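Local coordinates for protein predicted transcriptional regulator (Clostridium thermocellum, PDB 1XMA) that is a predicted transcriptional regulator of the PadR-like family and probably binds DNA through a winged helix-turn-helix domain to control gene expression, at residues Y58-S61 and K62-I66. Sequence-based numbering, arbitrary orientation.
Sequences YEIS and KNIRI
K62 N, N63 N, I64 N and R65 N donate in turn to the carbonyls of Y58, E59, I60 and S61, so 58-66 forms about two and a half turns of one alpha helix. Helix 57-67 precedes helix 76-88 in what is probably the winged helix-turn-helix domain of the PadR-like family. The Y58 ring, with CG anti to the backbone N (chi1 -179°), slants toward the helix C-terminus and passes over K62 CB, near the rim of one face, with K62 CD 3.7 Å from Y58 CE2. R65 CG sits between the backbone N and the carbonyl carbon (chi1 68°), and the chain, extended to NE, runs back toward Y58. R65 NH2 donates to Y58 OH at 3.0 Å, the hydroxyl at the guanidinium edge and almost in its plane. Inward, I60 CG2 meets I64 CD1 at 4.0 Å; I60 packs on I46 of helix 35-52 and F83 of helix 76-88, I64 on I45 of helix 35-52. N63 and E59 lie side by side, E59 CG 3.5 Å from N63 ND2, and E59 OE2 is hydrogen-bonded to S55 OG. Y58 O is gripped from the same face of its plane by K62 N at 3.0 Å and S61 OG at 3.2 Å.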
ATOM      1  N   TYR B  58      19.714 -14.878   0.937  1.00 26.96           N
ATOM      2  CA  TYR B  58      18.858 -16.021   0.619  1.00 27.31           C
ATOM      3  C   TYR B  58      17.907 -16.452   1.735  1.00 25.00           C
ATOM      4  O   TYR B  58      16.741 -16.756   1.475  1.00 30.22           O
ATOM      5  CB  TYR B  58      19.613 -17.247   0.114  1.00 31.77           C
ATOM      6  CG  TYR B  58      18.611 -18.358  -0.212  1.00 33.24           C
ATOM      7  CD1 TYR B  58      17.658 -18.185  -1.247  1.00 32.11           C
ATOM      8  CD2 TYR B  58      18.563 -19.543   0.547  1.00 32.66           C
ATOM      9  CE1 TYR B  58      16.728 -19.165  -1.547  1.00 33.63           C
ATOM     10  CE2 TYR B  58      17.616 -20.541   0.258  1.00 34.26           C
ATOM     11  CZ  TYR B  58      16.705 -20.339  -0.796  1.00 34.46           C
ATOM     12  OH  TYR B  58      15.773 -21.299  -1.110  1.00 35.54           O
ATOM     13  N   GLU B  59      18.393 -16.489   2.960  1.00 24.50           N
ATOM     14  CA  GLU B  59      17.530 -16.797   4.096  1.00 24.09           C
ATOM     15  C   GLU B  59      16.364 -15.815   4.240  1.00 24.28           C
ATOM     16  O   GLU B  59      15.249 -16.217   4.560  1.00 24.37           O
ATOM     17  CB  GLU B  59      18.336 -16.800   5.373  1.00 24.25           C
ATOM     18  CG  GLU B  59      17.540 -17.259   6.564  1.00 27.19           C
ATOM     19  CD  GLU B  59      18.395 -17.483   7.760  1.00 28.37           C
ATOM     20  OE1 GLU B  59      18.538 -18.659   8.140  1.00 30.99           O
ATOM     21  OE2 GLU B  59      18.932 -16.493   8.314  1.00 28.84           O
ATOM     22  N   ILE B  60      16.632 -14.531   4.011  1.00 24.16           N
ATOM     23  CA  ILE B  60      15.617 -13.467   4.149  1.00 23.82           C
ATOM     24  C   ILE B  60      14.469 -13.624   3.147  1.00 23.98           C
ATOM     25  O   ILE B  60      13.300 -13.618   3.538  1.00 22.40           O
ATOM     26  CB  ILE B  60      16.298 -12.059   4.091  1.00 28.06           C
ATOM     27  CG1 ILE B  60      17.116 -11.851   5.375  1.00 26.66           C
ATOM     28  CG2 ILE B  60      15.280 -10.913   3.810  1.00 27.82           C
ATOM     29  CD1 ILE B  60      17.652 -10.470   5.575  1.00 31.44           C
ATOM     30  N   SER B  61      14.805 -13.789   1.862  1.00 26.20           N
ATOM     31  CA  SER B  61      13.804 -14.008   0.802  1.00 28.82           C
ATOM     32  C   SER B  61      13.056 -15.337   0.961  1.00 28.42           C
ATOM     33  O   SER B  61      11.843 -15.418   0.721  1.00 27.48           O
ATOM     34  CB  SER B  61      14.459 -13.963  -0.580  1.00 33.04           C
ATOM     35  OG  SER B  61      15.295 -15.083  -0.774  1.00 37.34           O
ATOM     36  N   LYS B  62      13.786 -16.377   1.349  1.00 26.52           N
ATOM     37  CA  LYS B  62      13.161 -17.637   1.694  1.00 27.03           C
ATOM     38  C   LYS B  62      12.141 -17.420   2.814  1.00 24.22           C
ATOM     39  O   LYS B  62      11.017 -17.898   2.729  1.00 25.64           O
ATOM     40  CB  LYS B  62      14.222 -18.670   2.104  1.00 28.97           C
ATOM     41  CG  LYS B  62      13.669 -20.055   2.432  1.00 29.28           C
ATOM     42  CD  LYS B  62      14.780 -21.074   2.583  1.00 30.16           C
ATOM     43  CE  LYS B  62      15.383 -21.035   4.002  1.00 34.86           C
ATOM     44  NZ  LYS B  62      16.378 -22.158   4.246  1.00 36.22           N
ATOM     45  N   ASN B  63      12.537 -16.688   3.846  1.00 22.44           N
ATOM     46  CA  ASN B  63      11.669 -16.431   4.992  1.00 24.47           C
ATOM     47  C   ASN B  63      10.432 -15.599   4.637  1.00 24.45           C
ATOM     48  O   ASN B  63       9.326 -15.889   5.109  1.00 26.26           O
ATOM     49  CB  ASN B  63      12.450 -15.772   6.125  1.00 26.75           C
ATOM     50  CG  ASN B  63      13.167 -16.785   7.007  1.00 29.47           C
ATOM     51  OD1 ASN B  63      12.693 -17.900   7.183  1.00 32.83           O
ATOM     52  ND2 ASN B  63      14.305 -16.395   7.569  1.00 26.02           N
ATOM     53  N   ILE B  64      10.621 -14.579   3.796  1.00 25.42           N
ATOM     54  CA  ILE B  64       9.495 -13.811   3.223  1.00 21.76           C
ATOM     55  C   ILE B  64       8.449 -14.699   2.515  1.00 23.61           C
ATOM     56  O   ILE B  64       7.279 -14.606   2.833  1.00 24.85           O
ATOM     57  CB  ILE B  64       9.985 -12.648   2.291  1.00 18.89           C
ATOM     58  CG1 ILE B  64      10.757 -11.604   3.102  1.00 18.05           C
ATOM     59  CG2 ILE B  64       8.816 -11.979   1.583  1.00 17.86           C
ATOM     60  CD1 ILE B  64      11.600 -10.637   2.245  1.00 19.60           C
ATOM     61  N   ARG B  65       8.859 -15.557   1.577  1.00 25.53           N
ATOM     62  CA  ARG B  65       7.864 -16.372   0.847  1.00 30.70           C
ATOM     63  C   ARG B  65       7.189 -17.441   1.699  1.00 29.33           C
ATOM     64  O   ARG B  65       6.010 -17.706   1.516  1.00 28.94           O
ATOM     65  CB  ARG B  65       8.400 -16.968  -0.467  1.00 33.09           C
ATOM     66  CG  ARG B  65       9.470 -18.028  -0.327  1.00 36.66           C
ATOM     67  CD  ARG B  65       9.716 -18.793  -1.655  1.00 36.05           C
ATOM     68  NE  ARG B  65      10.715 -19.828  -1.423  1.00 40.19           N
ATOM     69  CZ  ARG B  65      12.029 -19.651  -1.587  1.00 44.69           C
ATOM     70  NH1 ARG B  65      12.513 -18.468  -2.015  1.00 45.51           N
ATOM     71  NH2 ARG B  65      12.872 -20.650  -1.319  1.00 42.83           N
ATOM     72  N   ILE B  66       7.927 -18.029   2.637  1.00 28.64           N
ATOM     73  CA  ILE B  66       7.397 -19.104   3.463  1.00 29.66           C
ATOM     74  C   ILE B  66       6.384 -18.575   4.449  1.00 29.97           C
ATOM     75  O   ILE B  66       5.287 -19.140   4.603  1.00 34.04           O
ATOM     76  CB  ILE B  66       8.529 -19.882   4.204  1.00 29.16           C
ATOM     77  CG1 ILE B  66       9.336 -20.712   3.195  1.00 29.20           C
ATOM     78  CG2 ILE B  66       7.946 -20.763   5.308  1.00 27.58           C
ATOM     79  CD1 ILE B  66      10.490 -21.474   3.787  1.00 28.58           C
TER